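Local coordinates for uncharacterized protein (Staphylococcus aureus, PDB 3P8A) that is of unknown function but belongs to the vicinal oxygen chelate (VOC) family, with a glyoxalase-like domain whose relatives often act as enzymes, at residues F25-H30 / F166-E171; V44-S49 / Y184-F189; Y245-I250 / I267-P272. All blocks are in the same frame, centred on the assembly; numbering follows the deposited sequence.

Contact 1: F25-H30 / F166-E171; sequences FDHIIH and FFIQWE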
loop_
_atom_site.group_PDB
_atom_site.type_symbol
_atom_site.label_atom_id
_atom_site.label_comp_id
_atom_site.label_asym_id
_atom_site.label_seq_id
_atom_site.Cartn_x
_atom_site.Cartn_y
_atom_site.Cartn_z
ATOM N N PHE A 25 -3.785 2.085 8.259
ATOM C CA PHE A 25 -2.799 1.759 7.227
ATOM C C PHE A 25 -2.431 0.267 7.349
ATOM O O PHE A 25 -2.148 -0.197 8.448
ATOM C CB PHE A 25 -1.542 2.647 7.427
ATOM C CG PHE A 25 -0.415 2.326 6.483
ATOM C CD1 PHE A 25 -0.421 2.810 5.182
ATOM C CD2 PHE A 25 0.641 1.519 6.883
ATOM C CE1 PHE A 25 0.602 2.481 4.303
ATOM C CE2 PHE A 25 1.663 1.191 5.997
ATOM C CZ PHE A 25 1.642 1.683 4.722
ATOM N N ASP A 26 -2.469 -0.486 6.233
ATOM C CA ASP A 26 -2.071 -1.888 6.280
ATOM C C ASP A 26 -0.686 -2.110 5.711
ATOM O O ASP A 26 0.190 -2.618 6.402
ATOM C CB ASP A 26 -3.090 -2.804 5.588
ATOM C CG ASP A 26 -2.914 -4.246 6.023
ATOM O OD1 ASP A 26 -3.214 -4.552 7.204
ATOM O OD2 ASP A 26 -2.480 -5.065 5.187
ATOM N N HIS A 27 -0.495 -1.778 4.435
ATOM C CA HIS A 27 0.793 -2.002 3.817
ATOM C C HIS A 27 1.019 -1.085 2.630
ATOM O O HIS A 27 0.084 -0.437 2.165
ATOM C CB HIS A 27 1.000 -3.507 3.457
ATOM C CG HIS A 27 0.020 -4.090 2.482
ATOM N ND1 HIS A 27 -1.189 -4.616 2.897
ATOM C CD2 HIS A 27 0.133 -4.270 1.148
ATOM C CE1 HIS A 27 -1.760 -5.101 1.814
ATOM N NE2 HIS A 27 -1.017 -4.879 0.735
ATOM N N ILE A 28 2.290 -0.959 2.216
ATOM C CA ILE A 28 2.694 -0.219 1.043
ATOM C C ILE A 28 3.296 -1.237 0.081
ATOM O O ILE A 28 3.994 -2.148 0.516
ATOM C CB ILE A 28 3.651 0.988 1.353
ATOM C CG1 ILE A 28 3.951 1.798 0.076
ATOM C CG2 ILE A 28 4.933 0.584 2.120
ATOM C CD1 ILE A 28 4.402 3.244 0.344
ATOM N N ILE A 29 3.015 -1.100 -1.206
ATOM C CA ILE A 29 3.525 -2.016 -2.225
ATOM C C ILE A 29 4.666 -1.409 -2.954
ATOM O O ILE A 29 4.532 -0.324 -3.531
ATOM C CB ILE A 29 2.417 -2.472 -3.209
ATOM C CG1 ILE A 29 1.247 -3.124 -2.451
ATOM C CG2 ILE A 29 2.965 -3.436 -4.288
ATOM C CD1 ILE A 29 -0.031 -2.566 -2.845
ATOM N N HIS A 30 5.774 -2.155 -2.999
ATOM C CA HIS A 30 6.961 -1.785 -3.743
ATOM C C HIS A 30 7.245 -2.852 -4.819
ATOM O O HIS A 30 7.581 -3.993 -4.478
ATOM C CB HIS A 30 8.149 -1.581 -2.786
ATOM C CG HIS A 30 9.421 -1.099 -3.434
ATOM N ND1 HIS A 30 10.575 -0.898 -2.686
ATOM C CD2 HIS A 30 9.687 -0.807 -4.733
ATOM C CE1 HIS A 30 11.495 -0.484 -3.547
ATOM N NE2 HIS A 30 11.007 -0.417 -4.795
ATOM N N PHE A 166 -6.442 1.016 -1.821
ATOM C CA PHE A 166 -7.461 -0.025 -1.815
ATOM C C PHE A 166 -7.628 -0.595 -0.419
ATOM O O PHE A 166 -6.870 -0.236 0.484
ATOM C CB PHE A 166 -7.177 -1.098 -2.882
ATOM C CG PHE A 166 -5.897 -1.869 -2.682
ATOM C CD1 PHE A 166 -4.683 -1.358 -3.123
ATOM C CD2 PHE A 166 -5.909 -3.128 -2.089
ATOM C CE1 PHE A 166 -3.504 -2.080 -2.949
ATOM C CE2 PHE A 166 -4.729 -3.853 -1.931
ATOM C CZ PHE A 166 -3.537 -3.331 -2.370
ATOM N N PHE A 167 -8.672 -1.415 -0.226
ATOM C CA PHE A 167 -9.039 -1.915 1.093
ATOM C C PHE A 167 -8.786 -3.397 1.240
ATOM O O PHE A 167 -8.927 -4.145 0.281
ATOM C CB PHE A 167 -10.542 -1.639 1.344
ATOM C CG PHE A 167 -10.966 -0.189 1.211
ATOM C CD1 PHE A 167 -10.958 0.658 2.311
ATOM C CD2 PHE A 167 -11.441 0.304 -0.002
ATOM C CE1 PHE A 167 -11.364 1.996 2.192
ATOM C CE2 PHE A 167 -11.831 1.641 -0.123
ATOM C CZ PHE A 167 -11.826 2.469 0.992
ATOM N N ILE A 168 -8.467 -3.812 2.456
ATOM C CA ILE A 168 -8.229 -5.193 2.795
ATOM C C ILE A 168 -8.985 -5.582 4.064
ATOM O O ILE A 168 -8.998 -4.848 5.050
ATOM C CB ILE A 168 -6.697 -5.543 2.919
ATOM C CG1 ILE A 168 -6.460 -7.085 2.959
ATOM C CG2 ILE A 168 -6.010 -4.828 4.129
ATOM C CD1 ILE A 168 -4.975 -7.500 2.587
ATOM N N GLN A 169 -9.555 -6.773 4.033
ATOM C CA GLN A 169 -10.159 -7.401 5.194
ATOM C C GLN A 169 -9.569 -8.809 5.245
ATOM O O GLN A 169 -9.820 -9.636 4.363
ATOM C CB GLN A 169 -11.693 -7.448 5.155
ATOM C CG GLN A 169 -12.253 -7.857 6.531
ATOM C CD GLN A 169 -13.722 -8.172 6.509
ATOM O OE1 GLN A 169 -14.553 -7.371 6.079
ATOM N NE2 GLN A 169 -14.072 -9.318 7.047
ATOM N N TRP A 170 -8.739 -9.039 6.257
ATOM C CA TRP A 170 -8.094 -10.331 6.506
ATOM C C TRP A 170 -9.139 -11.303 7.079
ATOM O O TRP A 170 -9.930 -10.906 7.951
ATOM C CB TRP A 170 -6.933 -10.128 7.508
ATOM C CG TRP A 170 -5.800 -9.329 6.947
ATOM C CD1 TRP A 170 -5.507 -8.022 7.211
ATOM C CD2 TRP A 170 -4.799 -9.788 6.031
ATOM N NE1 TRP A 170 -4.402 -7.632 6.491
ATOM C CE2 TRP A 170 -3.923 -8.706 5.791
ATOM C CE3 TRP A 170 -4.533 -11.022 5.417
ATOM C CZ2 TRP A 170 -2.821 -8.811 4.924
ATOM C CZ3 TRP A 170 -3.462 -11.114 4.535
ATOM C CH2 TRP A 170 -2.626 -10.014 4.288
ATOM N N GLU A 171 -9.157 -12.563 6.581
ATOM C CA GLU A 171 -10.072 -13.601 7.090
ATOM C C GLU A 171 -9.835 -13.757 8.596
ATOM O O GLU A 171 -10.771 -13.617 9.385
ATOM C CB GLU A 171 -9.901 -14.925 6.321
ATOM C CG GLU A 171 -11.177 -15.437 5.662
ATOM C CD GLU A 171 -11.901 -14.516 4.692
ATOM O OE1 GLU A 171 -13.095 -14.231 4.940
ATOM O OE2 GLU A 171 -11.295 -14.105 3.674
#
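Asp26, His27 and Ile29 meet Phe166, Ile168 and Trp170 in a buried side-chain contact on one side of the first mixed beta sheet, consistent with the curved sheets of VOC proteins. Strand 24-31 and strand 166-170 are not neighbours: strand 106-113 runs between them. The segment axes approach to 8.5 Å at 117°, so side chains alone bridge the gap. A classic beta bulge, in which Asp26 and His27 both face Cys111 of the intervening strand, brings these two side chains together. His27 ND1 donates to Asp26 OD2 over 2.7 Å; the oxygen uses its anti lone pair and lies almost in the imidazole plane, so the bond constrains the rotation of both groups. The stacked ring of Tyr69 adds a second restraint on His27.

The Asp26 carboxylate also meets the edge of the Trp170 indole. Trp170 NE1 makes weak hydrogen bonds to Asp26 OD1 at 3.4 Å and, more bent, to Asp26 OD2 at 3.5 Å, with the carboxylate and indole planes 45° apart. Trp170 has a cation-pi partner in Arg177, and a glycerol, probably from the crystallisation liquor, lies close by and may mark a pocket. Ile168 packs across Asp26 and His27, at about a right angle to each: its CG2 branch touches Asp26 CG at 3.7 Å, while CD1 reaches the edge of the His27 ring. Phe166 CG sits between the backbone N and the carbonyl carbon (chi1 63°), which brings the ring toward strand 24-31. There Ile29 CD1 abuts the ring edge in its plane, 3.5 Å from Phe166 CE1 and 3.6 Å from Phe166 CZ.

Contact 2: V44-S49 / Y184-F189; sequences VIKLHS and YFQKQF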
loop_
_atom_site.group_PDB
_atom_site.type_symbol
_atom_site.label_atom_id
_atom_site.label_comp_id
_atom_site.label_asym_id
_atom_site.label_seq_id
_atom_site.Cartn_x
_atom_site.Cartn_y
_atom_site.Cartn_z
ATOM N N VAL A 44 18.772 -3.641 6.959
ATOM C CA VAL A 44 18.151 -2.644 7.860
ATOM C C VAL A 44 16.718 -3.093 8.204
ATOM O O VAL A 44 16.358 -3.145 9.375
ATOM C CB VAL A 44 18.176 -1.181 7.320
ATOM C CG1 VAL A 44 19.470 -0.437 7.661
ATOM C CG2 VAL A 44 17.841 -1.111 5.836
ATOM N N ILE A 45 15.947 -3.497 7.180
ATOM C CA ILE A 45 14.603 -4.049 7.342
ATOM C C ILE A 45 14.717 -5.503 6.942
ATOM O O ILE A 45 15.110 -5.806 5.815
ATOM C CB ILE A 45 13.503 -3.309 6.525
ATOM C CG1 ILE A 45 13.290 -1.885 7.046
ATOM C CG2 ILE A 45 12.158 -4.116 6.515
ATOM C CD1 ILE A 45 12.695 -0.929 6.031
ATOM N N LYS A 46 14.366 -6.400 7.872
ATOM C CA LYS A 46 14.395 -7.830 7.611
ATOM C C LYS A 46 13.197 -8.219 6.741
ATOM O O LYS A 46 12.118 -7.638 6.855
ATOM C CB LYS A 46 14.421 -8.625 8.939
ATOM C CG LYS A 46 15.837 -8.921 9.450
ATOM C CD LYS A 46 16.457 -7.733 10.192
ATOM C CE LYS A 46 17.931 -7.891 10.460
ATOM N NZ LYS A 46 18.541 -6.608 10.895
ATOM N N LEU A 47 13.412 -9.194 5.871
ATOM C CA LEU A 47 12.416 -9.692 4.941
ATOM C C LEU A 47 12.124 -11.148 5.182
ATOM O O LEU A 47 12.995 -11.903 5.615
ATOM C CB LEU A 47 12.880 -9.493 3.481
ATOM C CG LEU A 47 13.301 -8.088 3.058
ATOM C CD1 LEU A 47 13.798 -8.085 1.627
ATOM C CD2 LEU A 47 12.163 -7.091 3.198
ATOM N N HIS A 48 10.874 -11.526 4.903
ATOM C CA HIS A 48 10.354 -12.888 5.019
ATOM C C HIS A 48 9.631 -13.191 3.710
ATOM O O HIS A 48 8.846 -12.359 3.239
ATOM C CB HIS A 48 9.402 -13.011 6.227
ATOM C CG HIS A 48 10.098 -12.751 7.530
ATOM N ND1 HIS A 48 10.919 -13.711 8.123
ATOM C CD2 HIS A 48 10.124 -11.634 8.287
ATOM C CE1 HIS A 48 11.386 -13.148 9.226
ATOM N NE2 HIS A 48 10.949 -11.894 9.357
ATOM N N SER A 49 9.937 -14.347 3.099
ATOM C CA SER A 49 9.295 -14.790 1.862
ATOM C C SER A 49 7.808 -14.919 2.109
ATOM O O SER A 49 7.404 -15.392 3.173
ATOM C CB SER A 49 9.849 -16.132 1.408
ATOM O OG SER A 49 10.988 -15.934 0.590
ATOM N N TYR A 184 7.531 -11.665 13.810
ATOM C CA TYR A 184 8.130 -11.008 12.644
ATOM C C TYR A 184 8.217 -9.480 12.749
ATOM O O TYR A 184 8.988 -8.882 11.997
ATOM C CB TYR A 184 7.395 -11.390 11.341
ATOM C CG TYR A 184 7.260 -12.875 11.088
ATOM C CD1 TYR A 184 8.374 -13.712 11.112
ATOM C CD2 TYR A 184 6.031 -13.435 10.761
ATOM C CE1 TYR A 184 8.255 -15.079 10.871
ATOM C CE2 TYR A 184 5.899 -14.799 10.518
ATOM C CZ TYR A 184 7.015 -15.618 10.570
ATOM O OH TYR A 184 6.886 -16.965 10.339
ATOM N N PHE A 185 7.442 -8.847 13.659
ATOM C CA PHE A 185 7.443 -7.389 13.821
ATOM C C PHE A 185 8.801 -6.859 14.274
ATOM O O PHE A 185 9.419 -7.411 15.189
ATOM C CB PHE A 185 6.340 -6.908 14.780
ATOM C CG PHE A 185 4.888 -7.080 14.367
ATOM C CD1 PHE A 185 4.545 -7.358 13.043
ATOM C CD2 PHE A 185 3.863 -6.959 15.305
ATOM C CE1 PHE A 185 3.204 -7.515 12.667
ATOM C CE2 PHE A 185 2.525 -7.124 14.927
ATOM C CZ PHE A 185 2.203 -7.394 13.609
ATOM N N GLN A 186 9.259 -5.777 13.627
ATOM C CA GLN A 186 10.544 -5.146 13.934
ATOM C C GLN A 186 10.176 -3.833 14.578
ATOM O O GLN A 186 10.063 -2.807 13.905
ATOM C CB GLN A 186 11.352 -4.948 12.641
ATOM C CG GLN A 186 11.600 -6.248 11.900
ATOM C CD GLN A 186 12.124 -5.990 10.525
ATOM O OE1 GLN A 186 13.293 -5.631 10.346
ATOM N NE2 GLN A 186 11.272 -6.193 9.518
ATOM N N LYS A 187 9.909 -3.895 15.883
ATOM C CA LYS A 187 9.395 -2.816 16.721
ATOM C C LYS A 187 10.279 -1.591 16.988
ATOM O O LYS A 187 9.803 -0.594 17.555
ATOM C CB LYS A 187 8.679 -3.373 17.955
ATOM C CG LYS A 187 7.375 -4.070 17.556
ATOM C CD LYS A 187 6.596 -4.636 18.725
ATOM C CE LYS A 187 5.301 -5.251 18.248
ATOM N NZ LYS A 187 4.507 -5.819 19.370
ATOM N N GLN A 188 11.522 -1.623 16.480
ATOM C CA GLN A 188 12.465 -0.493 16.509
ATOM C C GLN A 188 11.968 0.529 15.447
ATOM O O GLN A 188 12.275 1.720 15.538
ATOM C CB GLN A 188 13.898 -0.985 16.161
ATOM C CG GLN A 188 14.071 -1.467 14.711
ATOM C CD GLN A 188 14.920 -2.686 14.489
ATOM O OE1 GLN A 188 15.963 -2.642 13.834
ATOM N NE2 GLN A 188 14.448 -3.831 14.963
ATOM N N PHE A 189 11.207 0.032 14.439
ATOM C CA PHE A 189 10.649 0.825 13.354
ATOM C C PHE A 189 9.180 1.092 13.548
ATOM O O PHE A 189 8.461 0.259 14.097
ATOM C CB PHE A 189 10.834 0.112 12.011
ATOM C CG PHE A 189 12.250 -0.239 11.657
ATOM C CD1 PHE A 189 13.223 0.749 11.543
ATOM C CD2 PHE A 189 12.597 -1.548 11.349
ATOM C CE1 PHE A 189 14.530 0.421 11.193
ATOM C CE2 PHE A 189 13.905 -1.875 10.995
ATOM C CZ PHE A 189 14.865 -0.893 10.936
HETATM O O HOH W 1 10.932 -9.866 10.733
#
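Gln186, His48 and Tyr184 account for most of the surface buried here. Gln186 points its chain, extended beyond CG, at the backbone of Lys46 and grips it twice. Gln186 OE1 accepts the N-H of Lys46, 2.8 Å from Lys46 N, in a nearly straight bond (171°), with the donor tilted out of the carbonyl plane. Its NE2 returns a weak, bent bond to Lys46 O at 3.1 Å and also donates to Tyr64 O, so both ends of this buried amide are satisfied by main chain. The Ile45 side chain crosses that of Gln186 at about a right angle, its CG2 branch 3.8 Å from Gln186 NE2.

Nearer the surface, Tyr184 lays CD1 over one face of the His48 imidazole, 3.6 Å from His48 CE1. The ring planes are inclined at 46° and the centroids lie 4.5 Å apart. Phe189 turns its ring edge to Val44 O, which lies 3.1 Å from Phe189 CZ.

Segment 184-189 closes with a type I beta turn from Gln186 to Phe189, sealed by Phe189 N to Gln186 O. The arrangement is a loop-to-loop junction: the approach to strand 48-53 of one sheet is clasped to the turn that leads into strand 189-198 of the other.

Contact 3: Y245-I250 / I267-P272; sequences YHSVII and IYRFEP
His246 presents one face of its imidazole to Ile267, whose CD1 methyl sits 3.6 Å from the ring centroid and 29° off the ring normal, a CH-pi contact. The histidine reaches this position with CG anti to the backbone N (chi1 178°). It belongs to a classic beta bulge in which His246 and Ser247 both face Ile195.

Beyond the bulge the two strands pair in parallel. Val248 bonds to the residues on either side of Tyr268: its N donates to Ile267 O, and Val248 O accepts from Arg269 N at 2.8 Å. Ile250 does the same about Phe270, with Ile250 N 2.7 Å from Arg269 O and its O bonded to Glu271 N. The segment axes are 4.7 Å apart and inclined by 21°.

On the face bearing Ser247, Ile249, Ile267 and Arg269, the guanidinium lies flat over Ile249 CD1, which is centred beneath it about 4.0 Å from the plane. A water accepts from Arg269 NH1 and hydrogen-bonds to Ser247 OG, while Arg269 NH2 forms a loose salt bridge with Glu271 OE2 at 3.6 Å. On the other face, Ile250 CD1 touches two aromatics, the edge of the Tyr268 ring and, at 3.9 Å, Phe270 CE1. Val248 CG1 also meets Tyr268.

Strand 244-252 is flanked by strand 189-198, and strand 266-272 by strand 259-263. The Val248 and Tyr268 side faces the first sheet, where Phe107 of strand 106-113 touches both residues and Tyr268 OH hydrogen-bonds with His30 ND1.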
loop_
_atom_site.group_PDB
_atom_site.type_symbol
_atom_site.label_atom_id
_atom_site.label_comp_id
_atom_site.label_asym_id
_atom_site.label_seq_id
_atom_site.Cartn_x
_atom_site.Cartn_y
_atom_site.Cartn_z
ATOM N N TYR A 245 3.520 7.553 -5.655
ATOM C CA TYR A 245 3.813 7.202 -4.266
ATOM C C TYR A 245 5.338 7.311 -4.243
ATOM O O TYR A 245 6.024 6.588 -4.972
ATOM C CB TYR A 245 3.324 5.771 -3.968
ATOM C CG TYR A 245 1.820 5.716 -3.846
ATOM C CD1 TYR A 245 1.187 6.046 -2.650
ATOM C CD2 TYR A 245 1.021 5.380 -4.939
ATOM C CE1 TYR A 245 -0.202 6.044 -2.545
ATOM C CE2 TYR A 245 -0.373 5.412 -4.856
ATOM C CZ TYR A 245 -0.977 5.736 -3.652
ATOM O OH TYR A 245 -2.340 5.756 -3.544
ATOM N N HIS A 246 5.840 8.320 -3.541
ATOM C CA HIS A 246 7.224 8.737 -3.566
ATOM C C HIS A 246 8.140 8.206 -2.479
ATOM O O HIS A 246 9.218 7.713 -2.781
ATOM C CB HIS A 246 7.246 10.272 -3.614
ATOM C CG HIS A 246 8.609 10.889 -3.593
ATOM N ND1 HIS A 246 9.361 11.012 -4.754
ATOM C CD2 HIS A 246 9.265 11.501 -2.574
ATOM C CE1 HIS A 246 10.451 11.684 -4.407
ATOM N NE2 HIS A 246 10.451 11.982 -3.097
ATOM N N SER A 247 7.754 8.355 -1.230
ATOM C CA SER A 247 8.596 7.967 -0.125
ATOM C C SER A 247 7.815 7.614 1.120
ATOM O O SER A 247 6.637 7.944 1.245
ATOM C CB SER A 247 9.604 9.082 0.185
ATOM O OG SER A 247 9.013 10.184 0.849
ATOM N N VAL A 248 8.476 6.921 2.024
ATOM C CA VAL A 248 7.909 6.514 3.307
ATOM C C VAL A 248 8.895 6.984 4.393
ATOM O O VAL A 248 10.120 6.902 4.201
ATOM C CB VAL A 248 7.544 4.988 3.348
ATOM C CG1 VAL A 248 8.783 4.081 3.368
ATOM C CG2 VAL A 248 6.611 4.661 4.517
ATOM N N ILE A 249 8.369 7.557 5.485
ATOM C CA ILE A 249 9.182 8.040 6.605
ATOM C C ILE A 249 8.978 7.064 7.730
ATOM O O ILE A 249 7.845 6.835 8.138
ATOM C CB ILE A 249 8.899 9.514 7.021
ATOM C CG1 ILE A 249 9.028 10.472 5.804
ATOM C CG2 ILE A 249 9.826 9.946 8.182
ATOM C CD1 ILE A 249 8.587 11.918 6.088
ATOM N N ILE A 250 10.068 6.440 8.170
ATOM C CA ILE A 250 10.066 5.402 9.202
ATOM C C ILE A 250 10.853 5.876 10.389
ATOM O O ILE A 250 12.036 6.183 10.264
ATOM C CB ILE A 250 10.574 4.017 8.697
ATOM C CG1 ILE A 250 9.826 3.564 7.420
ATOM C CG2 ILE A 250 10.375 2.950 9.800
ATOM C CD1 ILE A 250 10.579 2.436 6.595
ATOM N N ILE A 267 11.809 5.477 -2.053
ATOM C CA ILE A 267 12.642 6.178 -1.071
ATOM C C ILE A 267 12.192 5.779 0.309
ATOM O O ILE A 267 11.017 5.937 0.639
ATOM C CB ILE A 267 12.668 7.722 -1.246
ATOM C CG1 ILE A 267 13.048 8.111 -2.697
ATOM C CG2 ILE A 267 13.621 8.395 -0.205
ATOM C CD1 ILE A 267 12.642 9.462 -3.075
ATOM N N TYR A 268 13.112 5.203 1.085
ATOM C CA TYR A 268 12.832 4.835 2.473
ATOM C C TYR A 268 13.608 5.840 3.315
ATOM O O TYR A 268 14.829 5.861 3.235
ATOM C CB TYR A 268 13.274 3.394 2.764
ATOM C CG TYR A 268 12.475 2.341 2.017
ATOM C CD1 TYR A 268 11.427 1.663 2.639
ATOM C CD2 TYR A 268 12.763 2.028 0.691
ATOM C CE1 TYR A 268 10.679 0.701 1.954
ATOM C CE2 TYR A 268 12.020 1.069 -0.004
ATOM C CZ TYR A 268 10.988 0.397 0.638
ATOM O OH TYR A 268 10.259 -0.554 -0.044
ATOM N N ARG A 269 12.902 6.738 4.036
ATOM C CA ARG A 269 13.535 7.744 4.904
ATOM C C ARG A 269 13.461 7.272 6.344
ATOM O O ARG A 269 12.391 6.853 6.793
ATOM C CB ARG A 269 12.858 9.122 4.755
ATOM C CG ARG A 269 13.083 9.790 3.404
ATOM C CD ARG A 269 12.224 11.033 3.173
ATOM N NE ARG A 269 12.526 12.120 4.115
ATOM C CZ ARG A 269 11.918 13.307 4.133
ATOM N NH1 ARG A 269 10.970 13.593 3.248
ATOM N NH2 ARG A 269 12.250 14.214 5.044
ATOM N N PHE A 270 14.588 7.319 7.072
ATOM C CA PHE A 270 14.647 6.885 8.464
ATOM C C PHE A 270 14.995 8.044 9.347
ATOM O O PHE A 270 15.921 8.807 9.046
ATOM C CB PHE A 270 15.635 5.730 8.658
ATOM C CG PHE A 270 15.288 4.471 7.891
ATOM C CD1 PHE A 270 14.607 3.426 8.507
ATOM C CD2 PHE A 270 15.614 4.343 6.541
ATOM C CE1 PHE A 270 14.284 2.263 7.789
ATOM C CE2 PHE A 270 15.290 3.182 5.830
ATOM C CZ PHE A 270 14.656 2.141 6.468
ATOM N N GLU A 271 14.230 8.210 10.429
ATOM C CA GLU A 271 14.447 9.317 11.350
ATOM C C GLU A 271 14.536 8.847 12.796
ATOM O O GLU A 271 13.801 7.928 13.180
ATOM C CB GLU A 271 13.357 10.400 11.161
ATOM C CG GLU A 271 13.425 11.045 9.780
ATOM C CD GLU A 271 12.480 12.179 9.427
ATOM O OE1 GLU A 271 11.669 12.589 10.290
ATOM O OE2 GLU A 271 12.559 12.660 8.273
ATOM N N PRO A 272 15.411 9.474 13.618
ATOM C CA PRO A 272 15.500 9.087 15.043
ATOM C C PRO A 272 14.235 9.402 15.850
ATOM O O PRO A 272 13.431 10.255 15.437
ATOM C CB PRO A 272 16.685 9.924 15.567
ATOM C CG PRO A 272 17.376 10.456 14.361
ATOM C CD PRO A 272 16.326 10.595 13.317
HETATM O O HOH W 2 10.647 12.682 0.659
#

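Overall arrangement
Contact 1 lies within the first mixed sheet and contact 3 within the second; the two sheets are joined by contact 2, between the loops that lead into each, and by a bond between contacts 1 and 3. The centres of contacts 1 and 3 are about 18 Å apart, yet they touch directly through a probable hydrogen bond of 2.7 Å between His30 ND1 and Tyr268 OH. Contact 2 packs on contact 3: Phe189 CB lies 3.6 Å from Ile250 CG2, and Ile45 CD1 lies 3.7 Å from Phe270 CZ. Contacts 1 and 2 stay about 9 Å apart at their nearest atoms. The glycerol about 4 Å from the Trp170 side chain, though probably from the crystallisation liquor, may mark a pocket beside contact 1.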